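Local coordinates for protein D-ribulose-5-phosphate 3-epimerase, putative (Plasmodium falciparum, PDB 1TQX) that binds one zinc ion in a TIM barrel and probably interconverts D-ribulose 5-phosphate and D-xylulose 5-phosphate as a metal-dependent epimerase, at residues 6-11 with 212-217; 26-31 with 61-66; 32-37 with 114-119; 53-58 with 65-70; 109-114 with 138-143. All coordinates share one frame; numbering follows the deposited sequence.

Contact 1. Residues 6-11 with 212-217; sequences AIIAPS and YVIDTM
With chi1 at -56° and chi2 at the same value, Ile8 turns CG1 away from its carbonyl carbon and then bends the ethyl arm, so that CD1 and CG2 meet two different residues of helix 210-223. On the helix, chi1 of -69° sets Ile214 CG1 beside its backbone N, which leaves CG2 on the far side from N and turned to Ile8. The contact lays the last helix of the TIM barrel over its first strand, 7-10. Ile8 points outward from the barrel wall, and isoleucine suits a strand here because its two branches reach two different helix residues. Its CG2 lies 4.0 Å from Ile214 CG2, the two side chains crossing obliquely. Ile8 CG1 rests 3.8 Å from the backbone Ile214 O, a plain van der Waals approach. Pro10 and Ile214 both pack on Ile204 of helix 202-205, which extends this apolar layer, while Ser11, just beyond the strand, is predicted to bind substrate. Met217 crosses Ile8 at about a right angle. The rest of its side chain leads away and packs on Ser203 and Ala200, leaving the base to make the touch: Met217 CB sits 3.7 Å from Ile8 CD1.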
# COMPACT_ATOMS: atom_id res chain seq x y z
N ALA A 6 12.76 2.26 6.00
CA ALA A 6 11.59 2.07 6.85
C ALA A 6 10.60 3.15 6.42
O ALA A 6 10.89 4.33 6.55
CB ALA A 6 11.97 2.26 8.31
N ILE A 7 9.44 2.75 5.91
CA ILE A 7 8.47 3.73 5.44
C ILE A 7 7.10 3.62 6.09
O ILE A 7 6.51 2.54 6.15
CB ILE A 7 8.28 3.60 3.91
CG1 ILE A 7 9.62 3.85 3.21
CG2 ILE A 7 7.21 4.57 3.42
CD1 ILE A 7 9.66 3.39 1.77
N ILE A 8 6.59 4.74 6.58
CA ILE A 8 5.27 4.77 7.20
C ILE A 8 4.34 5.46 6.20
O ILE A 8 4.61 6.57 5.76
CB ILE A 8 5.28 5.55 8.53
CG1 ILE A 8 6.32 4.95 9.48
CG2 ILE A 8 3.90 5.50 9.17
CD1 ILE A 8 6.14 3.46 9.73
N ALA A 9 3.25 4.78 5.84
CA ALA A 9 2.30 5.33 4.88
C ALA A 9 0.87 5.35 5.44
O ALA A 9 0.13 4.38 5.29
CB ALA A 9 2.35 4.52 3.59
N PRO A 10 0.48 6.46 6.07
CA PRO A 10 -0.87 6.60 6.64
C PRO A 10 -1.94 6.43 5.56
O PRO A 10 -1.82 6.99 4.47
CB PRO A 10 -0.86 8.03 7.21
CG PRO A 10 0.61 8.26 7.54
CD PRO A 10 1.29 7.67 6.33
N SER A 11 -2.97 5.65 5.87
CA SER A 11 -4.05 5.41 4.92
C SER A 11 -5.16 6.43 5.13
O SER A 11 -5.87 6.39 6.13
CB SER A 11 -4.60 3.99 5.10
OG SER A 11 -5.59 3.71 4.13
N TYR A 212 3.81 10.36 17.69
CA TYR A 212 4.37 9.32 18.56
C TYR A 212 4.20 7.96 17.91
O TYR A 212 5.13 7.16 17.86
CB TYR A 212 3.67 9.32 19.93
CG TYR A 212 3.87 8.05 20.72
CD1 TYR A 212 5.10 7.75 21.30
CD2 TYR A 212 2.84 7.13 20.86
CE1 TYR A 212 5.29 6.55 22.01
CE2 TYR A 212 3.01 5.94 21.57
CZ TYR A 212 4.24 5.66 22.14
OH TYR A 212 4.41 4.47 22.82
N VAL A 213 2.99 7.68 17.42
CA VAL A 213 2.71 6.40 16.78
C VAL A 213 3.57 6.19 15.53
O VAL A 213 4.16 5.13 15.35
CB VAL A 213 1.22 6.27 16.39
CG1 VAL A 213 0.99 4.97 15.62
CG2 VAL A 213 0.35 6.30 17.65
N ILE A 214 3.63 7.21 14.68
CA ILE A 214 4.43 7.14 13.46
C ILE A 214 5.91 6.88 13.76
O ILE A 214 6.51 5.98 13.17
CB ILE A 214 4.29 8.45 12.63
CG1 ILE A 214 2.87 8.55 12.07
CG2 ILE A 214 5.33 8.48 11.50
CD1 ILE A 214 2.59 9.85 11.34
N ASP A 215 6.50 7.66 14.66
CA ASP A 215 7.92 7.48 14.99
C ASP A 215 8.18 6.11 15.63
O ASP A 215 9.17 5.44 15.30
CB ASP A 215 8.40 8.57 15.96
CG ASP A 215 8.34 9.96 15.35
OD1 ASP A 215 8.28 10.07 14.10
OD2 ASP A 215 8.37 10.95 16.11
N THR A 216 7.31 5.70 16.54
CA THR A 216 7.47 4.41 17.21
C THR A 216 7.47 3.31 16.16
O THR A 216 8.30 2.39 16.22
CB THR A 216 6.33 4.16 18.21
OG1 THR A 216 6.38 5.14 19.25
CG2 THR A 216 6.45 2.77 18.82
N MET A 217 6.54 3.39 15.22
CA MET A 217 6.44 2.39 14.16
C MET A 217 7.71 2.36 13.30
O MET A 217 8.24 1.29 13.01
CB MET A 217 5.25 2.68 13.24
CG MET A 217 3.86 2.50 13.86
SD MET A 217 2.55 2.96 12.67
CE MET A 217 1.13 2.08 13.34

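Contact 2. Residues 26-31 with 61-66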
# COMPACT_ATOMS: atom_id res chain seq x y z
N ARG A 26 -1.09 17.42 7.00
CA ARG A 26 -0.82 17.13 8.40
C ARG A 26 0.13 15.93 8.50
O ARG A 26 1.14 15.98 9.20
CB ARG A 26 -2.14 16.84 9.12
CG ARG A 26 -2.03 16.54 10.60
CD ARG A 26 -3.39 16.08 11.12
NE ARG A 26 -3.26 15.13 12.21
CZ ARG A 26 -4.11 14.14 12.44
NH1 ARG A 26 -5.16 13.97 11.65
NH2 ARG A 26 -3.92 13.32 13.47
N MET A 27 -0.18 14.85 7.78
CA MET A 27 0.68 13.67 7.81
C MET A 27 2.08 14.04 7.31
O MET A 27 3.09 13.56 7.83
CB MET A 27 0.09 12.56 6.93
CG MET A 27 -1.19 11.93 7.50
SD MET A 27 -0.91 11.19 9.14
CE MET A 27 -1.72 12.39 10.19
N GLU A 28 2.12 14.90 6.31
CA GLU A 28 3.38 15.35 5.73
C GLU A 28 4.18 16.11 6.80
O GLU A 28 5.37 15.88 6.97
CB GLU A 28 3.09 16.26 4.53
CG GLU A 28 4.28 16.60 3.65
CD GLU A 28 3.85 17.24 2.34
OE1 GLU A 28 3.18 18.30 2.38
OE2 GLU A 28 4.18 16.69 1.27
N SER A 29 3.51 17.01 7.52
CA SER A 29 4.17 17.79 8.55
C SER A 29 4.67 16.93 9.72
O SER A 29 5.60 17.32 10.42
CB SER A 29 3.23 18.88 9.09
OG SER A 29 2.23 18.32 9.92
N LEU A 30 4.05 15.77 9.91
CA LEU A 30 4.45 14.87 10.99
C LEU A 30 5.61 13.97 10.60
O LEU A 30 6.16 13.26 11.43
CB LEU A 30 3.27 14.01 11.44
CG LEU A 30 2.05 14.75 12.00
CD1 LEU A 30 0.99 13.74 12.43
CD2 LEU A 30 2.47 15.63 13.18
N GLY A 31 5.98 13.99 9.32
CA GLY A 31 7.10 13.18 8.88
C GLY A 31 6.77 11.91 8.12
O GLY A 31 7.67 11.13 7.80
N TYR A 61 -1.88 20.42 -3.57
CA TYR A 61 -1.63 20.95 -2.23
C TYR A 61 -0.56 20.26 -1.38
O TYR A 61 -0.36 20.64 -0.23
CB TYR A 61 -2.95 20.98 -1.46
CG TYR A 61 -4.05 21.70 -2.21
CD1 TYR A 61 -5.04 20.98 -2.89
CD2 TYR A 61 -4.09 23.09 -2.26
CE1 TYR A 61 -6.04 21.65 -3.61
CE2 TYR A 61 -5.08 23.76 -2.98
CZ TYR A 61 -6.05 23.04 -3.65
OH TYR A 61 -7.03 23.70 -4.36
N THR A 62 0.11 19.27 -1.94
CA THR A 62 1.15 18.56 -1.20
C THR A 62 2.53 19.00 -1.64
O THR A 62 2.68 19.73 -2.63
CB THR A 62 1.04 17.04 -1.39
OG1 THR A 62 1.15 16.72 -2.79
CG2 THR A 62 -0.28 16.52 -0.85
N LYS A 63 3.55 18.57 -0.90
CA LYS A 63 4.91 18.92 -1.23
C LYS A 63 5.75 17.71 -1.60
O LYS A 63 5.70 17.24 -2.74
CB LYS A 63 5.55 19.68 -0.06
CG LYS A 63 4.94 21.06 0.15
CD LYS A 63 5.54 21.81 1.32
CE LYS A 63 5.16 21.17 2.65
NZ LYS A 63 5.60 22.00 3.80
N SER A 64 6.50 17.19 -0.64
CA SER A 64 7.36 16.04 -0.91
C SER A 64 6.74 14.66 -0.71
O SER A 64 7.28 13.67 -1.20
CB SER A 64 8.62 16.12 -0.03
OG SER A 64 9.34 17.31 -0.29
N ILE A 65 5.60 14.57 -0.03
CA ILE A 65 5.02 13.26 0.23
C ILE A 65 4.74 12.42 -1.03
O ILE A 65 4.17 12.89 -2.01
CB ILE A 65 3.75 13.39 1.12
CG1 ILE A 65 3.50 12.06 1.83
CG2 ILE A 65 2.55 13.82 0.29
CD1 ILE A 65 2.64 12.17 3.09
N PHE A 66 5.17 11.16 -0.96
CA PHE A 66 5.06 10.15 -2.02
C PHE A 66 3.62 9.64 -2.16
O PHE A 66 3.02 9.19 -1.19
CB PHE A 66 6.01 9.00 -1.63
CG PHE A 66 6.17 7.92 -2.66
CD1 PHE A 66 7.31 7.86 -3.45
CD2 PHE A 66 5.25 6.87 -2.74
CE1 PHE A 66 7.56 6.77 -4.30
CE2 PHE A 66 5.48 5.77 -3.59
CZ PHE A 66 6.63 5.72 -4.36
O HOH W 1 1.86 20.95 1.63
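Glu28 reaches out from helix 20-29 to grip the loop 61-66. Its CB directs the chain toward that loop, and CG, set anti to the backbone N (chi1 -168°), passes 4.1 Å from Ile65 CB. CD lies beside Lys63, and there the carboxylate divides its work. Glu28 OE2 accepts Lys63 N at 2.9 Å on its syn lone pair. On the anti lone pair the same OE2 takes Ile65 N, also at 2.9 Å and nearly straight (166°). Two amide hydrogens two residues apart thus converge on one oxygen, a task suited to an anion. Glu28 OE1 packs 3.5 Å from Lys63 CE and accepts a hydrogen bond from a water that also donates to Tyr61 O. Lys63 NZ stays 4.6 Å from Glu28 OE1, near enough that its charge would probably favour the ionised acid. Gly31 is the first residue to leave helical angles, and its positive phi forms a Schellman motif. Through Glu28 the loop, coming from helix 52-58, is held against helix 20-29 just before the chain enters strand 66-72.

Contact 3. Residues 32-37 with 114-119. With ZN (zinc ion), chain D.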
# COMPACT_ATOMS: atom_id res chain seq x y z
N ALA A 32 5.50 11.67 7.82
CA ALA A 32 5.14 10.47 7.07
C ALA A 32 5.79 10.59 5.69
O ALA A 32 5.67 11.63 5.04
CB ALA A 32 3.62 10.35 6.94
N GLU A 33 6.47 9.54 5.25
CA GLU A 33 7.15 9.55 3.95
C GLU A 33 6.19 9.38 2.77
O GLU A 33 6.35 10.00 1.73
CB GLU A 33 8.21 8.44 3.89
CG GLU A 33 9.37 8.58 4.90
CD GLU A 33 9.06 8.01 6.28
OE1 GLU A 33 9.96 8.06 7.14
OE2 GLU A 33 7.93 7.52 6.51
N TRP A 34 5.19 8.51 2.96
CA TRP A 34 4.21 8.21 1.93
C TRP A 34 2.79 8.51 2.41
O TRP A 34 2.55 8.60 3.61
CB TRP A 34 4.25 6.71 1.59
CG TRP A 34 5.45 6.20 0.83
CD1 TRP A 34 6.67 6.79 0.71
CD2 TRP A 34 5.53 4.96 0.13
NE1 TRP A 34 7.51 5.99 -0.03
CE2 TRP A 34 6.83 4.85 -0.40
CE3 TRP A 34 4.62 3.91 -0.10
CZ2 TRP A 34 7.25 3.76 -1.15
CZ3 TRP A 34 5.04 2.81 -0.85
CH2 TRP A 34 6.35 2.74 -1.36
N ILE A 35 1.87 8.68 1.46
CA ILE A 35 0.46 8.87 1.79
C ILE A 35 -0.20 7.74 1.00
O ILE A 35 -0.03 7.65 -0.22
CB ILE A 35 -0.08 10.28 1.38
CG1 ILE A 35 -1.48 10.48 1.96
CG2 ILE A 35 -0.10 10.46 -0.14
CD1 ILE A 35 -1.51 10.47 3.48
N HIS A 36 -0.90 6.86 1.70
CA HIS A 36 -1.54 5.71 1.08
C HIS A 36 -2.97 6.02 0.65
O HIS A 36 -3.84 6.29 1.49
CB HIS A 36 -1.53 4.53 2.05
CG HIS A 36 -1.84 3.21 1.42
ND1 HIS A 36 -0.93 2.55 0.62
CD2 HIS A 36 -2.94 2.44 1.45
CE1 HIS A 36 -1.46 1.42 0.19
NE2 HIS A 36 -2.68 1.33 0.68
N LEU A 37 -3.22 5.96 -0.65
CA LEU A 37 -4.52 6.29 -1.22
C LEU A 37 -5.28 5.07 -1.75
O LEU A 37 -4.96 4.53 -2.81
CB LEU A 37 -4.31 7.31 -2.36
CG LEU A 37 -3.49 8.53 -1.93
CD1 LEU A 37 -2.87 9.24 -3.14
CD2 LEU A 37 -4.39 9.47 -1.14
N ASN A 114 7.18 5.80 -15.85
CA ASN A 114 8.11 6.27 -14.83
C ASN A 114 7.47 6.28 -13.45
O ASN A 114 7.62 7.23 -12.67
CB ASN A 114 8.64 7.67 -15.18
CG ASN A 114 9.45 7.68 -16.46
OD1 ASN A 114 10.30 6.81 -16.66
ND2 ASN A 114 9.19 8.65 -17.32
N LEU A 115 6.76 5.20 -13.15
CA LEU A 115 6.09 5.05 -11.87
C LEU A 115 6.55 3.76 -11.22
O LEU A 115 6.95 2.83 -11.91
CB LEU A 115 4.57 4.97 -12.08
CG LEU A 115 3.85 6.19 -12.66
CD1 LEU A 115 2.46 5.77 -13.16
CD2 LEU A 115 3.74 7.25 -11.60
N TRP A 116 6.50 3.70 -9.90
CA TRP A 116 6.84 2.47 -9.20
C TRP A 116 5.63 1.56 -9.41
O TRP A 116 4.51 2.06 -9.55
CB TRP A 116 7.02 2.73 -7.70
CG TRP A 116 8.42 3.08 -7.29
CD1 TRP A 116 9.36 3.71 -8.05
CD2 TRP A 116 9.01 2.85 -6.01
NE1 TRP A 116 10.51 3.88 -7.32
CE2 TRP A 116 10.33 3.36 -6.06
CE3 TRP A 116 8.56 2.26 -4.82
CZ2 TRP A 116 11.20 3.31 -4.97
CZ3 TRP A 116 9.43 2.20 -3.73
CH2 TRP A 116 10.74 2.72 -3.81
N CYS A 117 5.84 0.25 -9.43
CA CYS A 117 4.73 -0.68 -9.61
C CYS A 117 4.62 -1.63 -8.43
O CYS A 117 5.60 -2.27 -8.02
CB CYS A 117 4.88 -1.49 -10.90
SG CYS A 117 3.60 -2.78 -11.10
N GLY A 118 3.42 -1.71 -7.87
CA GLY A 118 3.19 -2.61 -6.77
C GLY A 118 2.14 -3.62 -7.18
O GLY A 118 1.34 -3.37 -8.08
N ILE A 119 2.15 -4.78 -6.54
CA ILE A 119 1.15 -5.80 -6.82
C ILE A 119 0.68 -6.30 -5.46
O ILE A 119 1.49 -6.53 -4.56
CB ILE A 119 1.71 -6.96 -7.68
CG1 ILE A 119 0.55 -7.84 -8.17
CG2 ILE A 119 2.71 -7.81 -6.88
CD1 ILE A 119 0.95 -8.87 -9.22
ZN ZN D . -4.44 -0.06 0.74
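Trp34 and Trp116 meet across the inside of the barrel, each sending a six-membered ring inward, from strands 34-40 and 116-121, which are not adjacent in the sheet. The backbones are far apart, 12.8 Å between Trp34 CA and Trp116 CA, and it takes large side chains such as indoles to bridge that width. The close part is small: Trp34 CZ2 stands 3.7 Å from Trp116 CZ3, and Trp34 CH2 is 3.9 Å from the same atom. Trp116 CZ3 arrives at the edge of the Trp34 ring, near its plane. The two six-membered rings are turned 76° against each other, with centroids 5.9 Å apart. Trp34 is the buried partner, backed by Phe66 stacked on it and by Ile7 and Ala9 of strand 7-10. Trp116 forms the looser side and is partly exposed to solvent; its chi1 of -90° swings the indole toward Trp34. Phe66 also meets Trp116 edge-to-face, so three aromatic side chains gather at the N-terminal ends of the strands. Two residues beyond Trp34, on the same inward side, His36 NE2 binds the zinc ion at 2.2 Å, and Asp68 fixes the imidazole from behind by accepting from His36 ND1. A divalent metal held by two histidines and two aspartates, here His36, Asp38, His70 and Asp179, within a TIM barrel fits the ribulose-phosphate 3-epimerase family.

Contact 4. Residues 53-58 with 65-70. With ZN (zinc ion), chain D.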
# COMPACT_ATOMS: atom_id res chain seq x y z
N PRO A 53 -9.79 11.86 -10.04
CA PRO A 53 -10.10 13.29 -9.91
C PRO A 53 -9.73 13.85 -8.53
O PRO A 53 -9.23 14.96 -8.42
CB PRO A 53 -11.61 13.33 -10.15
CG PRO A 53 -11.81 12.22 -11.14
CD PRO A 53 -10.94 11.11 -10.56
N VAL A 54 -9.98 13.06 -7.50
CA VAL A 54 -9.67 13.48 -6.14
C VAL A 54 -8.16 13.47 -5.90
O VAL A 54 -7.59 14.42 -5.37
CB VAL A 54 -10.35 12.57 -5.10
CG1 VAL A 54 -9.99 13.01 -3.69
CG2 VAL A 54 -11.86 12.60 -5.30
N ILE A 55 -7.51 12.38 -6.31
CA ILE A 55 -6.06 12.25 -6.14
C ILE A 55 -5.28 13.30 -6.93
O ILE A 55 -4.30 13.87 -6.44
CB ILE A 55 -5.59 10.83 -6.54
CG1 ILE A 55 -6.20 9.80 -5.58
CG2 ILE A 55 -4.07 10.77 -6.57
CD1 ILE A 55 -6.02 8.35 -6.02
N ASN A 56 -5.71 13.56 -8.17
CA ASN A 56 -5.03 14.55 -9.01
C ASN A 56 -5.13 15.95 -8.41
O ASN A 56 -4.20 16.75 -8.53
CB ASN A 56 -5.61 14.53 -10.43
CG ASN A 56 -5.24 13.27 -11.19
OD1 ASN A 56 -5.89 12.91 -12.18
ND2 ASN A 56 -4.20 12.58 -10.74
N ASN A 57 -6.26 16.25 -7.77
CA ASN A 57 -6.48 17.55 -7.15
C ASN A 57 -5.62 17.67 -5.88
O ASN A 57 -5.05 18.72 -5.60
CB ASN A 57 -7.96 17.74 -6.79
CG ASN A 57 -8.26 19.15 -6.29
OD1 ASN A 57 -8.44 19.37 -5.08
ND2 ASN A 57 -8.31 20.11 -7.21
N LEU A 58 -5.55 16.58 -5.12
CA LEU A 58 -4.75 16.56 -3.89
C LEU A 58 -3.29 16.95 -4.16
O LEU A 58 -2.68 17.67 -3.37
CB LEU A 58 -4.78 15.16 -3.27
CG LEU A 58 -3.90 14.92 -2.04
CD1 LEU A 58 -4.37 15.80 -0.89
CD2 LEU A 58 -3.94 13.45 -1.66
N ILE A 65 5.60 14.57 -0.03
CA ILE A 65 5.02 13.26 0.23
C ILE A 65 4.74 12.42 -1.03
O ILE A 65 4.17 12.89 -2.01
CB ILE A 65 3.75 13.39 1.12
CG1 ILE A 65 3.50 12.06 1.83
CG2 ILE A 65 2.55 13.82 0.29
CD1 ILE A 65 2.64 12.17 3.09
N PHE A 66 5.17 11.16 -0.96
CA PHE A 66 5.06 10.15 -2.02
C PHE A 66 3.62 9.64 -2.16
O PHE A 66 3.02 9.19 -1.19
CB PHE A 66 6.01 9.00 -1.63
CG PHE A 66 6.17 7.92 -2.66
CD1 PHE A 66 7.31 7.86 -3.45
CD2 PHE A 66 5.25 6.87 -2.74
CE1 PHE A 66 7.56 6.77 -4.30
CE2 PHE A 66 5.48 5.77 -3.59
CZ PHE A 66 6.63 5.72 -4.36
N PHE A 67 3.08 9.69 -3.38
CA PHE A 67 1.72 9.24 -3.63
C PHE A 67 1.66 7.74 -3.92
O PHE A 67 2.05 7.27 -4.99
CB PHE A 67 1.11 10.02 -4.81
CG PHE A 67 0.44 11.32 -4.40
CD1 PHE A 67 1.06 12.20 -3.51
CD2 PHE A 67 -0.80 11.67 -4.93
CE1 PHE A 67 0.44 13.41 -3.16
CE2 PHE A 67 -1.42 12.87 -4.59
CZ PHE A 67 -0.80 13.74 -3.70
N ASP A 68 1.19 6.98 -2.94
CA ASP A 68 1.09 5.53 -3.05
C ASP A 68 -0.38 5.13 -3.24
O ASP A 68 -1.17 5.12 -2.29
CB ASP A 68 1.70 4.92 -1.78
CG ASP A 68 1.56 3.42 -1.72
OD1 ASP A 68 1.71 2.74 -2.75
OD2 ASP A 68 1.32 2.92 -0.59
N VAL A 69 -0.73 4.80 -4.48
CA VAL A 69 -2.11 4.45 -4.83
C VAL A 69 -2.38 2.96 -4.88
O VAL A 69 -1.77 2.23 -5.68
CB VAL A 69 -2.51 5.08 -6.19
CG1 VAL A 69 -4.01 4.89 -6.42
CG2 VAL A 69 -2.15 6.57 -6.22
N HIS A 70 -3.30 2.50 -4.04
CA HIS A 70 -3.67 1.09 -3.99
C HIS A 70 -4.97 0.95 -4.78
O HIS A 70 -6.03 1.37 -4.33
CB HIS A 70 -3.89 0.65 -2.54
CG HIS A 70 -4.26 -0.79 -2.38
ND1 HIS A 70 -4.53 -1.36 -1.15
CD2 HIS A 70 -4.42 -1.78 -3.30
CE1 HIS A 70 -4.85 -2.63 -1.32
NE2 HIS A 70 -4.79 -2.91 -2.61
ZN ZN D . -4.44 -0.06 0.74
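Helix 52-58 and strand 66-72 are the last two elements of a beta-alpha-beta unit that starts with strand 34-40, the repeating step of the TIM barrel. Helix 53-58 runs antiparallel to strand 66-70, at 173°, with their axes 11.1 Å apart, a gap filled by large apolar side chains. Phe67 is the main filler, its flat ring sliding in beside Ile55 and Leu58. A chi1 of -65° leaves Ile55 CG2 opposite the backbone N, facing Phe67. Ile55 and Phe67 pass each other in opposite directions, and Ile55 CG2 comes to 3.8 Å from Phe67 CD2. The backbone Ile55 O lies in the plane of the ring, 3.6 Å from Phe67 CE2, where the electropositive rim of the aromatic suits a carbonyl oxygen. Leu58 slants across the end of the ring, with CG 3.7 Å from Phe67 CZ; it also packs on Leu20, Ala21 and Thr24 of helix 20-29. Phe67 and Val69 face the helix, whereas Asp68 and His70 point into the barrel. There Asp68 accepts from Gln88 and Gln177, and His70 carries its imidazole to the zinc ion, bound by His70 ND1 at 2.3 Å; His70 NE2 is hydrogen-bonded to His92. Nearer that ligand, the compact Val69 meets the helix tip to tip, Val69 CG1 lying 4.0 Å from Ile55 CD1.

Contact 5. Residues 109-114 with 138-143; sequences EIRDNN and LINTVL
The Arg111 guanidinium has the Asn140 amide over the centre of one face and Leu138 at its edge. The two flat groups are not stacked, for their planes stand 67° apart, so the amide rises from the guanidinium rather than lying along it. At the edge, Arg111 NH1 donates to Leu138 O at 2.9 Å, approaching that carbonyl from 56° above its plane. Arginine can serve both neighbours because its chain is bent at chi2 (-48°) and again at chi3, curling the group back toward the loop. Its methylenes join in, with Arg111 CD 3.5 Å from Leu138 O and Arg111 CG 4.3 Å from Leu138 CD2. In the TIM barrel this lies on the surface, near the C-terminal end of helix 100-111 and the loop before strand 141-145; strand 116-121 follows the helix in the chain and neighbours strand 141-145 in the sheet, and Arg111 NE gives a weak bond to Leu115 O just ahead of it. A type I turn runs from Arg111 to Asn114, with Asn114 N bonded to Arg111 O at 2.9 Å. Asn114 suits the end of that turn, since asparagine tolerates its positive phi. Asn113 binds backward, its ND2 giving a 2.7 Å bond to Glu109 O.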
# COMPACT_ATOMS: atom_id res chain seq x y z
N GLU A 109 3.96 -1.51 -18.43
CA GLU A 109 3.33 -0.24 -18.76
C GLU A 109 3.47 0.77 -17.64
O GLU A 109 3.77 1.94 -17.88
CB GLU A 109 1.85 -0.46 -19.09
CG GLU A 109 1.64 -1.35 -20.30
CD GLU A 109 0.17 -1.59 -20.62
OE1 GLU A 109 -0.12 -2.33 -21.57
OE2 GLU A 109 -0.69 -1.03 -19.91
N ILE A 110 3.24 0.33 -16.41
CA ILE A 110 3.36 1.22 -15.26
C ILE A 110 4.79 1.74 -15.16
O ILE A 110 5.01 2.94 -14.98
CB ILE A 110 2.92 0.51 -13.96
CG1 ILE A 110 1.41 0.28 -13.99
CG2 ILE A 110 3.32 1.35 -12.74
CD1 ILE A 110 0.86 -0.46 -12.79
N ARG A 111 5.77 0.85 -15.30
CA ARG A 111 7.17 1.27 -15.23
C ARG A 111 7.51 2.21 -16.40
O ARG A 111 8.30 3.14 -16.24
CB ARG A 111 8.13 0.06 -15.24
CG ARG A 111 7.94 -0.94 -14.09
CD ARG A 111 7.86 -0.28 -12.71
NE ARG A 111 9.07 0.42 -12.30
CZ ARG A 111 10.18 -0.17 -11.86
NH1 ARG A 111 10.26 -1.49 -11.75
NH2 ARG A 111 11.22 0.58 -11.49
N ASP A 112 6.90 1.98 -17.56
CA ASP A 112 7.15 2.84 -18.71
C ASP A 112 6.53 4.23 -18.56
O ASP A 112 6.73 5.11 -19.41
CB ASP A 112 6.66 2.20 -20.02
CG ASP A 112 7.62 1.14 -20.54
OD1 ASP A 112 8.76 1.07 -20.04
OD2 ASP A 112 7.23 0.38 -21.45
N ASN A 113 5.76 4.43 -17.49
CA ASN A 113 5.16 5.73 -17.19
C ASN A 113 6.01 6.38 -16.09
O ASN A 113 5.61 7.37 -15.49
CB ASN A 113 3.71 5.57 -16.70
CG ASN A 113 2.71 5.51 -17.84
OD1 ASN A 113 2.18 6.53 -18.28
ND2 ASN A 113 2.44 4.30 -18.33
N ASN A 114 7.18 5.80 -15.85
CA ASN A 114 8.11 6.27 -14.83
C ASN A 114 7.47 6.28 -13.45
O ASN A 114 7.62 7.23 -12.67
CB ASN A 114 8.64 7.67 -15.18
CG ASN A 114 9.45 7.68 -16.46
OD1 ASN A 114 10.30 6.81 -16.66
ND2 ASN A 114 9.19 8.65 -17.32
N LEU A 138 10.31 -6.31 -12.23
CA LEU A 138 9.46 -5.18 -12.60
C LEU A 138 8.66 -4.63 -11.42
O LEU A 138 8.17 -3.49 -11.47
CB LEU A 138 8.48 -5.60 -13.70
CG LEU A 138 9.07 -5.89 -15.08
CD1 LEU A 138 8.06 -6.63 -15.93
CD2 LEU A 138 9.48 -4.58 -15.73
N ILE A 139 8.53 -5.43 -10.37
CA ILE A 139 7.76 -5.04 -9.19
C ILE A 139 8.60 -4.39 -8.10
O ILE A 139 9.54 -4.98 -7.59
CB ILE A 139 7.02 -6.26 -8.58
CG1 ILE A 139 6.18 -6.96 -9.66
CG2 ILE A 139 6.14 -5.82 -7.42
CD1 ILE A 139 5.14 -6.08 -10.32
N ASN A 140 8.23 -3.17 -7.73
CA ASN A 140 8.94 -2.44 -6.68
C ASN A 140 8.43 -2.81 -5.29
O ASN A 140 9.19 -2.82 -4.32
CB ASN A 140 8.74 -0.93 -6.86
CG ASN A 140 9.36 -0.40 -8.14
OD1 ASN A 140 10.57 -0.16 -8.20
ND2 ASN A 140 8.54 -0.23 -9.17
N THR A 141 7.14 -3.14 -5.20
CA THR A 141 6.52 -3.45 -3.92
C THR A 141 5.44 -4.52 -4.01
O THR A 141 4.68 -4.57 -4.98
CB THR A 141 5.81 -2.20 -3.34
OG1 THR A 141 6.71 -1.08 -3.32
CG2 THR A 141 5.30 -2.49 -1.92
N VAL A 142 5.38 -5.38 -2.99
CA VAL A 142 4.34 -6.39 -2.91
C VAL A 142 3.54 -5.98 -1.67
O VAL A 142 4.10 -5.84 -0.59
CB VAL A 142 4.88 -7.81 -2.70
CG1 VAL A 142 3.72 -8.77 -2.41
CG2 VAL A 142 5.61 -8.28 -3.95
N LEU A 143 2.24 -5.77 -1.84
CA LEU A 143 1.38 -5.37 -0.74
C LEU A 143 0.63 -6.60 -0.23
O LEU A 143 -0.29 -7.09 -0.88
CB LEU A 143 0.38 -4.30 -1.22
CG LEU A 143 -0.46 -3.50 -0.22
CD1 LEU A 143 -1.26 -2.44 -0.98
CD2 LEU A 143 -1.40 -4.41 0.55

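In the fold
From the N terminus, strand 7-10 comes first, and contact 1 joins it to the final helix, closing a loop that encloses every other contact. Contact 2 ties the end of helix 20-29 to the loop leading into strand 66-72. It crosses contact 3, which opens on strand 34-40 and spans the barrel interior to strand 116-121. Contact 4 nests inside contact 3, packing helix 52-58 on strand 66-72, and shares Ile65 and Phe66 with contact 2. Contact 5 crosses contact 3 in turn, sharing Asn114, and links helix 100-111 to the approach of strand 141-145. Contacts 3 and 4 both reach the zinc ion.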